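Local coordinates for protein BvnE (Penicillium brevicompactum, PDB 6U9I) that catalyses the stereoselective semipinacol rearrangement in brevianamide biosynthesis, acting as a pinacolase in Penicillium brevicompactum, at the interface of chains A and B. Residues are numbered along the deposited sequence; one frame, centred on the assembly and turned at random. Chains: chain A/B, BvnE.

Four patches sample a two-fold interface between identical chains, running from the starts of the C-terminal helices to the short strands 89-91. Contact 1, at the helix starts, lies about 10 Å from contact 3 and about 14 Å from contact 4 between C-alpha centres, whereas contact 2 is about 26 Å from contact 1. Contacts 1 and 3 share A:Asp137, a helix cap that also packs on a proline. Contacts 3 and 4 use the same residues, 50, 51 and 115, with the chains exchanged. Polar links thus recur along the interface, with apolar packing around B:Phe135 in the middle; the structure alone does not prove the dimer biological.

Contact 1: the interface of chains A and B. Residues chain A 137-140; chain B 138-139, 142.
The carboxylate oxygen OD1 of A:Asp137 is gripped from opposite faces of its plane by B:Ser138 OG and the backbone N of A:Tyr140. The serine hydroxyl donates across the interface over a short 2.5 Å from OG to A:Asp137 OD1. The bond from A:Tyr140 N to the same OD1, 3.1 Å long, makes A:Asp137 the N-cap of its helix. With CG anti to the backbone N (chi1 180°), the carboxylate folds forward over the first turn. B:Ser138 OG in turn accepts from A:Asp139 N at 2.8 Å, nearly straight at 160°, and the twin bond runs from B:Asp139 N to A:Ser138 OG at 2.9 Å. Two waters also bridge the junction: water 1 joins the Ser138 amides, and water 2 joins OD1 of A:Asp139 to OD1 of B:Asp139, perhaps easing the proximity of two acidic groups. B:Val142 CG2 packs crosswise on the A:Asp139 carboxylate, 3.7 Å from its CG. Replacing A:Asp137 with an alanine would probably leave the B:Ser138 hydroxyl without its acceptor and the helix start uncapped. Here helices 138-150 of chain A and 138-152 of chain B, each following strand 129-136, meet start to start near the two-fold axis.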
loop_
_atom_site.group_PDB
_atom_site.type_symbol
_atom_site.label_atom_id
_atom_site.label_comp_id
_atom_site.label_asym_id
_atom_site.label_seq_id
_atom_site.Cartn_x
_atom_site.Cartn_y
_atom_site.Cartn_z
ATOM N N ASP A 137 -1.792 -8.433 0.387
ATOM C CA ASP A 137 -0.841 -9.427 -0.116
ATOM C C ASP A 137 -1.650 -10.448 -0.914
ATOM O O ASP A 137 -2.294 -11.332 -0.342
ATOM C CB ASP A 137 -0.107 -10.063 1.065
ATOM C CG ASP A 137 0.919 -11.130 0.661
ATOM O OD1 ASP A 137 0.890 -11.673 -0.466
ATOM O OD2 ASP A 137 1.760 -11.457 1.518
ATOM N N SER A 138 -1.656 -10.307 -2.241
ATOM C CA SER A 138 -2.580 -11.104 -3.042
ATOM C C SER A 138 -2.155 -12.567 -3.099
ATOM O O SER A 138 -3.007 -13.464 -3.132
ATOM C CB SER A 138 -2.678 -10.517 -4.449
ATOM O OG SER A 138 -1.376 -10.263 -4.964
ATOM N N ASP A 139 -0.845 -12.832 -3.138
ATOM C CA ASP A 139 -0.395 -14.221 -3.079
ATOM C C ASP A 139 -0.909 -14.896 -1.822
ATOM O O ASP A 139 -1.389 -16.036 -1.869
ATOM C CB ASP A 139 1.132 -14.313 -3.130
ATOM C CG ASP A 139 1.632 -15.753 -3.008
ATOM O OD1 ASP A 139 1.186 -16.595 -3.809
ATOM O OD2 ASP A 139 2.455 -16.048 -2.109
ATOM N N TYR A 140 -0.837 -14.199 -0.685
ATOM C CA TYR A 140 -1.339 -14.791 0.545
ATOM C C TYR A 140 -2.842 -15.013 0.461
ATOM O O TYR A 140 -3.348 -16.041 0.926
ATOM C CB TYR A 140 -0.987 -13.920 1.753
ATOM C CG TYR A 140 -1.232 -14.679 3.027
ATOM C CD1 TYR A 140 -0.255 -15.497 3.558
ATOM C CD2 TYR A 140 -2.465 -14.625 3.665
ATOM C CE1 TYR A 140 -0.482 -16.221 4.709
ATOM C CE2 TYR A 140 -2.701 -15.339 4.815
ATOM C CZ TYR A 140 -1.703 -16.138 5.335
ATOM O OH TYR A 140 -1.931 -16.863 6.481
ATOM N N SER B 138 1.583 -9.395 -5.093
ATOM C CA SER B 138 2.508 -10.509 -4.892
ATOM C C SER B 138 2.080 -11.740 -5.679
ATOM O O SER B 138 2.941 -12.504 -6.137
ATOM C CB SER B 138 2.614 -10.854 -3.401
ATOM O OG SER B 138 1.314 -11.016 -2.848
ATOM N N ASP B 139 0.766 -11.955 -5.843
ATOM C CA ASP B 139 0.290 -13.038 -6.703
ATOM C C ASP B 139 0.914 -12.935 -8.085
ATOM O O ASP B 139 1.366 -13.941 -8.653
ATOM C CB ASP B 139 -1.244 -13.014 -6.798
ATOM C CG ASP B 139 -1.802 -14.083 -7.736
ATOM O OD1 ASP B 139 -1.550 -15.286 -7.505
ATOM O OD2 ASP B 139 -2.513 -13.719 -8.694
ATOM N N VAL B 142 4.637 -13.891 -8.056
ATOM C CA VAL B 142 4.804 -15.337 -7.974
ATOM C C VAL B 142 4.527 -15.975 -9.331
ATOM O O VAL B 142 5.288 -16.836 -9.798
ATOM C CB VAL B 142 3.900 -15.898 -6.861
ATOM C CG1 VAL B 142 3.846 -17.412 -6.937
ATOM C CG2 VAL B 142 4.400 -15.428 -5.496
HETATM O O HOH W 1 0.080 -7.920 -3.023
HETATM O O HOH W 2 -0.109 -16.890 -6.017
#

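Contact 2: the interface of chains A and B. Residues chain A 90-91, 94, 96, 98; chain B 15, 88-90.
Charge pairing between A:Asp91 and B:Arg15 dominates, the guanidinium gripping the carboxylate end-on with NH1 and NH2, one nitrogen to each oxygen. NH1 of B:Arg15 lies 2.9 Å from A:Asp91 OD2, on the syn lone pair, and NH2 is equally far from OD1. The two planes are turned 44° against each other, making the fork twisted rather than flat. B:Arg15 reaches it through a chain extended from CG to NE. Backbone amides supply the second kind of interaction. B:Val90 N donates to A:Asp91 OD2 at 2.9 Å, almost perfectly straight at 179° but from above the carboxylate plane. Within chain A, the longer bond from A:Leu94 N to OD1 of A:Asp91, 3.3 Å, comes from the face opposite to B:Arg15 NH2. Each oxygen accepts more than one bond, which should restrain rotation of the carboxylate. Apolar packing lies beside this polar knot. B:Ile89 sets CG2 against A:Asp91 CB at 3.6 Å, while its CD1 crosses the aliphatic stem of A:Lys96 and approaches A:Val98. A:Leu94 borders the guanidinium edge. In the fold, the short strands 89-91 of the two chains face one another here, with strand 96-107 of chain A alongside and B:Arg15 reaching in from helix 14-31.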
loop_
_atom_site.group_PDB
_atom_site.type_symbol
_atom_site.label_atom_id
_atom_site.label_comp_id
_atom_site.label_asym_id
_atom_site.label_seq_id
_atom_site.Cartn_x
_atom_site.Cartn_y
_atom_site.Cartn_z
ATOM N N VAL A 90 -0.297 10.843 6.985
ATOM C CA VAL A 90 -1.501 11.678 7.004
ATOM C C VAL A 90 -1.374 12.798 5.979
ATOM O O VAL A 90 -0.446 13.615 6.060
ATOM C CB VAL A 90 -1.762 12.268 8.397
ATOM C CG1 VAL A 90 -3.069 13.077 8.386
ATOM C CG2 VAL A 90 -1.832 11.161 9.427
ATOM N N ASP A 91 -2.341 12.870 5.043
ATOM C CA ASP A 91 -2.480 14.002 4.125
ATOM C C ASP A 91 -3.687 14.806 4.599
ATOM O O ASP A 91 -4.828 14.461 4.283
ATOM C CB ASP A 91 -2.646 13.531 2.680
ATOM C CG ASP A 91 -2.649 14.693 1.663
ATOM O OD1 ASP A 91 -2.903 15.846 2.056
ATOM O OD2 ASP A 91 -2.411 14.450 0.455
ATOM N N LEU A 94 -6.139 16.210 1.777
ATOM C CA LEU A 94 -7.009 15.222 1.162
ATOM C C LEU A 94 -7.824 14.419 2.171
ATOM O O LEU A 94 -8.641 13.583 1.754
ATOM C CB LEU A 94 -6.181 14.270 0.294
ATOM C CG LEU A 94 -5.350 14.937 -0.807
ATOM C CD1 LEU A 94 -4.718 13.896 -1.706
ATOM C CD2 LEU A 94 -6.228 15.885 -1.635
ATOM N N LYS A 96 -6.762 12.055 4.055
ATOM C CA LYS A 96 -6.393 10.661 3.850
ATOM C C LYS A 96 -5.371 10.226 4.892
ATOM O O LYS A 96 -4.526 11.019 5.319
ATOM C CB LYS A 96 -5.836 10.433 2.458
ATOM C CG LYS A 96 -6.911 10.572 1.382
ATOM C CD LYS A 96 -6.343 10.265 0.021
ATOM C CE LYS A 96 -7.295 10.707 -1.081
ATOM N NZ LYS A 96 -8.454 9.764 -1.275
ATOM N N VAL A 98 -2.783 6.784 5.388
ATOM C CA VAL A 98 -2.257 5.540 4.823
ATOM C C VAL A 98 -1.595 4.741 5.939
ATOM O O VAL A 98 -0.836 5.305 6.732
ATOM C CB VAL A 98 -1.260 5.827 3.690
ATOM C CG1 VAL A 98 -0.685 4.522 3.133
ATOM C CG2 VAL A 98 -1.956 6.622 2.580
ATOM N N ARG B 15 4.558 21.065 0.119
ATOM C CA ARG B 15 3.724 20.093 -0.581
ATOM C C ARG B 15 4.077 20.033 -2.060
ATOM O O ARG B 15 4.197 18.942 -2.631
ATOM C CB ARG B 15 2.237 20.409 -0.399
ATOM C CG ARG B 15 1.350 19.373 -1.086
ATOM C CD ARG B 15 -0.136 19.708 -1.009
ATOM N NE ARG B 15 -0.926 18.596 -1.532
ATOM C CZ ARG B 15 -1.475 17.651 -0.770
ATOM N NH1 ARG B 15 -2.156 16.659 -1.329
ATOM N NH2 ARG B 15 -1.332 17.695 0.546
ATOM N N PRO B 88 -1.040 11.833 -5.949
ATOM C CA PRO B 88 -0.048 11.782 -4.860
ATOM C C PRO B 88 -0.692 12.165 -3.537
ATOM O O PRO B 88 -1.297 13.233 -3.414
ATOM C CB PRO B 88 1.009 12.813 -5.283
ATOM C CG PRO B 88 0.765 13.055 -6.742
ATOM C CD PRO B 88 -0.712 12.869 -6.941
ATOM N N ILE B 89 -0.571 11.281 -2.554
ATOM C CA ILE B 89 -0.997 11.547 -1.187
ATOM C C ILE B 89 0.240 12.042 -0.454
ATOM O O ILE B 89 1.264 11.354 -0.450
ATOM C CB ILE B 89 -1.578 10.280 -0.530
ATOM C CG1 ILE B 89 -2.800 9.789 -1.317
ATOM C CG2 ILE B 89 -1.904 10.500 0.939
ATOM C CD1 ILE B 89 -3.238 8.370 -0.950
ATOM N N VAL B 90 0.165 13.232 0.143
ATOM C CA VAL B 90 1.347 13.930 0.649
ATOM C C VAL B 90 1.195 14.168 2.143
ATOM O O VAL B 90 0.232 14.807 2.586
ATOM C CB VAL B 90 1.582 15.259 -0.084
ATOM C CG1 VAL B 90 2.858 15.928 0.446
ATOM C CG2 VAL B 90 1.696 15.019 -1.569
#

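Contact 3: the interface of chains A and B. Residues chain A 100, 115-117, 137; chain B 50-51, 133, 135.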
loop_
_atom_site.group_PDB
_atom_site.type_symbol
_atom_site.label_atom_id
_atom_site.label_comp_id
_atom_site.label_asym_id
_atom_site.label_seq_id
_atom_site.Cartn_x
_atom_site.Cartn_y
_atom_site.Cartn_z
ATOM N N HIS A 100 0.360 0.863 6.837
ATOM C CA HIS A 100 0.915 -0.443 6.517
ATOM C C HIS A 100 0.573 -1.368 7.680
ATOM O O HIS A 100 1.027 -1.141 8.801
ATOM C CB HIS A 100 2.424 -0.295 6.330
ATOM C CG HIS A 100 3.097 -1.490 5.740
ATOM N ND1 HIS A 100 4.468 -1.636 5.756
ATOM C CD2 HIS A 100 2.604 -2.588 5.116
ATOM C CE1 HIS A 100 4.793 -2.777 5.168
ATOM N NE2 HIS A 100 3.681 -3.373 4.771
ATOM N N GLU A 115 -1.009 -9.085 5.186
ATOM C CA GLU A 115 -0.320 -7.803 5.207
ATOM C C GLU A 115 -0.985 -6.894 4.188
ATOM O O GLU A 115 -1.326 -7.343 3.087
ATOM C CB GLU A 115 1.172 -7.972 4.879
ATOM C CG GLU A 115 1.980 -6.676 4.876
ATOM C CD GLU A 115 3.425 -6.892 4.445
ATOM O OE1 GLU A 115 4.103 -5.903 4.077
ATOM O OE2 GLU A 115 3.891 -8.057 4.479
ATOM N N TYR A 116 -1.182 -5.626 4.548
ATOM C CA TYR A 116 -1.934 -4.715 3.693
ATOM C C TYR A 116 -1.310 -3.333 3.697
ATOM O O TYR A 116 -0.691 -2.914 4.677
ATOM C CB TYR A 116 -3.394 -4.538 4.129
ATOM C CG TYR A 116 -4.052 -5.770 4.675
ATOM C CD1 TYR A 116 -3.768 -6.206 5.969
ATOM C CD2 TYR A 116 -4.965 -6.493 3.918
ATOM C CE1 TYR A 116 -4.360 -7.321 6.480
ATOM C CE2 TYR A 116 -5.567 -7.634 4.434
ATOM C CZ TYR A 116 -5.260 -8.034 5.711
ATOM O OH TYR A 116 -5.847 -9.160 6.265
ATOM N N MET A 117 -1.539 -2.609 2.607
ATOM C CA MET A 117 -1.427 -1.157 2.586
ATOM C C MET A 117 -2.838 -0.608 2.425
ATOM O O MET A 117 -3.504 -0.883 1.419
ATOM C CB MET A 117 -0.510 -0.683 1.456
ATOM C CG MET A 117 -0.010 0.745 1.597
ATOM S SD MET A 117 1.167 0.966 2.959
ATOM C CE MET A 117 2.546 -0.036 2.428
ATOM N N ASP A 137 -1.792 -8.433 0.387
ATOM C CA ASP A 137 -0.841 -9.427 -0.116
ATOM C C ASP A 137 -1.650 -10.448 -0.914
ATOM O O ASP A 137 -2.294 -11.332 -0.342
ATOM C CB ASP A 137 -0.107 -10.063 1.065
ATOM C CG ASP A 137 0.919 -11.130 0.661
ATOM O OD1 ASP A 137 0.890 -11.673 -0.466
ATOM O OD2 ASP A 137 1.760 -11.457 1.518
ATOM N N ALA B 50 7.885 -5.156 -0.805
ATOM C CA ALA B 50 6.844 -5.678 0.066
ATOM C C ALA B 50 5.793 -6.307 -0.835
ATOM O O ALA B 50 5.775 -6.032 -2.038
ATOM C CB ALA B 50 6.247 -4.566 0.945
ATOM N N PRO B 51 4.929 -7.187 -0.297
ATOM C CA PRO B 51 4.805 -7.635 1.096
ATOM C C PRO B 51 5.943 -8.550 1.530
ATOM O O PRO B 51 6.740 -9.013 0.710
ATOM C CB PRO B 51 3.470 -8.394 1.115
ATOM C CG PRO B 51 3.267 -8.837 -0.327
ATOM C CD PRO B 51 3.863 -7.745 -1.159
ATOM N N ILE B 133 9.045 2.183 0.060
ATOM C CA ILE B 133 8.335 0.920 0.208
ATOM C C ILE B 133 7.628 0.660 -1.110
ATOM O O ILE B 133 6.835 1.488 -1.566
ATOM C CB ILE B 133 7.323 0.958 1.361
ATOM C CG1 ILE B 133 8.026 1.196 2.694
ATOM C CG2 ILE B 133 6.505 -0.341 1.394
ATOM C CD1 ILE B 133 7.036 1.414 3.811
ATOM N N PHE B 135 5.184 -1.854 -2.527
ATOM C CA PHE B 135 4.245 -2.923 -2.172
ATOM C C PHE B 135 3.585 -3.407 -3.461
ATOM O O PHE B 135 2.670 -2.770 -3.987
ATOM C CB PHE B 135 3.239 -2.412 -1.139
ATOM C CG PHE B 135 2.471 -3.492 -0.404
ATOM C CD1 PHE B 135 1.693 -4.415 -1.083
ATOM C CD2 PHE B 135 2.484 -3.536 0.983
ATOM C CE1 PHE B 135 0.959 -5.386 -0.387
ATOM C CE2 PHE B 135 1.746 -4.495 1.692
ATOM C CZ PHE B 135 0.986 -5.427 1.003
#
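A sheet-to-sheet interface, in which an aromatic ring and a proline pack against a mixed polar and apolar surface, joins the two chains of the deposited assembly and probably contributes to holding them together. The protein appears to belong to the NTF2-like, SnoaL-type family, in which a curved beta-sheet wraps with helices into a cone and often pairs through its strands. B:Phe135 is the central wedge. Its CG stands anti to the backbone N (chi1 -164°), which sends the ring away from strand 129-136 towards chain A. The CD2 edge meets the methyl CE of A:Met117 at 3.8 Å, and CE2 lies at the same distance from A:His100 NE2. Further round the rim, CZ comes 3.7 Å from the carbonyl oxygen of A:Glu115, which sits in the plane of the ring. A:Glu115 slides past the phenyl group in the opposite direction, its carboxylate turned 83° from the ring. That carboxylate is held by A:His100, whose NE2 donates to OE1 at 2.7 Å from the anti side, nearly in the imidazole plane. A:Met117 CE sits over one face of the imidazole, toward its rim, and B:Ile133 CG2 touches the same methyl from across the interface. Behind the phenyl face, the cis peptide between B:Ala50 and B:Pro51 turns the chain. The pyrrolidine ring packs against two acidic side chains: CB lies 3.4 Å from A:Glu115 OE2, and CG is equally close to A:Asp137 CG.

Contact 4: the interface of chains A and B. Residues chain A 50-52; chain B 83-84, 115.
A cis peptide between A:Ala50 and A:Pro51 turns the chain out of strand 45-50 and into the 3-10 helix 52-54, presenting the amide of A:Arg52 to B:Glu115. In what appears to be an NTF2-like fold, this turn lies beside the sheet of the partner subunit. B:Glu115 extends from strand 110-122 with CG anti to the backbone N (chi1 -174°), placing its carboxylate over the turn. OE1 accepts from A:Arg52 N at 2.8 Å, on the syn side, through a bond of 167° at the hydrogen. The same oxygen rests against A:Pro51 CB at 3.4 Å, while OE2 faces CA of that proline. Putting a leucine in place of B:Glu115 would remove this acceptor and is likely to leave the A:Arg52 amide without its mate across the interface. The A:Arg52 side chain, extended from CG to NE, crosses the glutamate at about a right angle and carries its guanidinium onward. Its NE stands 5.2 Å from B:Glu115 OE1, too far for a salt bridge, though the opposite charges may still attract. B:Met83, bent at chi2 and chi3, approaches from the opposite direction and sets CE 3.7 Å from A:Arg52 NE. Farther along, NH2 of the arginine passes obliquely by B:Pro84, 3.9 Å from its CG.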
loop_
_atom_site.group_PDB
_atom_site.type_symbol
_atom_site.label_atom_id
_atom_site.label_comp_id
_atom_site.label_asym_id
_atom_site.label_seq_id
_atom_site.Cartn_x
_atom_site.Cartn_y
_atom_site.Cartn_z
ATOM N N ALA A 50 -8.002 -4.363 -3.277
ATOM C CA ALA A 50 -6.969 -4.203 -4.288
ATOM C C ALA A 50 -5.890 -5.223 -3.986
ATOM O O ALA A 50 -5.819 -5.730 -2.863
ATOM C CB ALA A 50 -6.386 -2.779 -4.290
ATOM N N PRO A 51 -5.041 -5.565 -4.965
ATOM C CA PRO A 51 -4.956 -5.099 -6.353
ATOM C C PRO A 51 -6.104 -5.609 -7.217
ATOM O O PRO A 51 -6.863 -6.474 -6.781
ATOM C CB PRO A 51 -3.617 -5.675 -6.835
ATOM C CG PRO A 51 -3.421 -6.908 -6.008
ATOM C CD PRO A 51 -3.960 -6.516 -4.639
ATOM N N ARG A 52 -6.215 -5.062 -8.428
ATOM C CA ARG A 52 -7.294 -5.448 -9.334
ATOM C C ARG A 52 -7.283 -6.935 -9.655
ATOM O O ARG A 52 -8.340 -7.517 -9.952
ATOM C CB ARG A 52 -7.183 -4.661 -10.633
ATOM C CG ARG A 52 -7.580 -3.227 -10.557
ATOM C CD ARG A 52 -7.955 -2.810 -11.963
ATOM N NE ARG A 52 -8.027 -1.373 -12.125
ATOM C CZ ARG A 52 -8.080 -0.779 -13.310
ATOM N NH1 ARG A 52 -8.061 -1.514 -14.415
ATOM N NH2 ARG A 52 -8.149 0.536 -13.380
ATOM N N MET B 83 -2.088 4.953 -11.369
ATOM C CA MET B 83 -3.336 4.284 -11.724
ATOM C C MET B 83 -4.393 5.326 -12.084
ATOM O O MET B 83 -4.301 6.485 -11.667
ATOM C CB MET B 83 -3.827 3.424 -10.558
ATOM C CG MET B 83 -3.044 2.152 -10.304
ATOM S SD MET B 83 -3.419 0.852 -11.472
ATOM C CE MET B 83 -4.956 0.206 -10.797
ATOM N N PRO B 84 -5.411 4.938 -12.856
ATOM C CA PRO B 84 -6.466 5.897 -13.219
ATOM C C PRO B 84 -7.142 6.472 -11.982
ATOM O O PRO B 84 -7.588 5.740 -11.099
ATOM C CB PRO B 84 -7.439 5.057 -14.060
ATOM C CG PRO B 84 -6.616 3.912 -14.579
ATOM C CD PRO B 84 -5.619 3.619 -13.480
ATOM N N GLU B 115 0.853 -4.042 -10.340
ATOM C CA GLU B 115 0.179 -2.956 -9.643
ATOM C C GLU B 115 0.837 -2.802 -8.279
ATOM O O GLU B 115 1.248 -3.800 -7.676
ATOM C CB GLU B 115 -1.325 -3.250 -9.494
ATOM C CG GLU B 115 -2.156 -2.129 -8.901
ATOM C CD GLU B 115 -3.611 -2.547 -8.655
ATOM O OE1 GLU B 115 -4.107 -3.458 -9.363
ATOM O OE2 GLU B 115 -4.259 -1.965 -7.755
#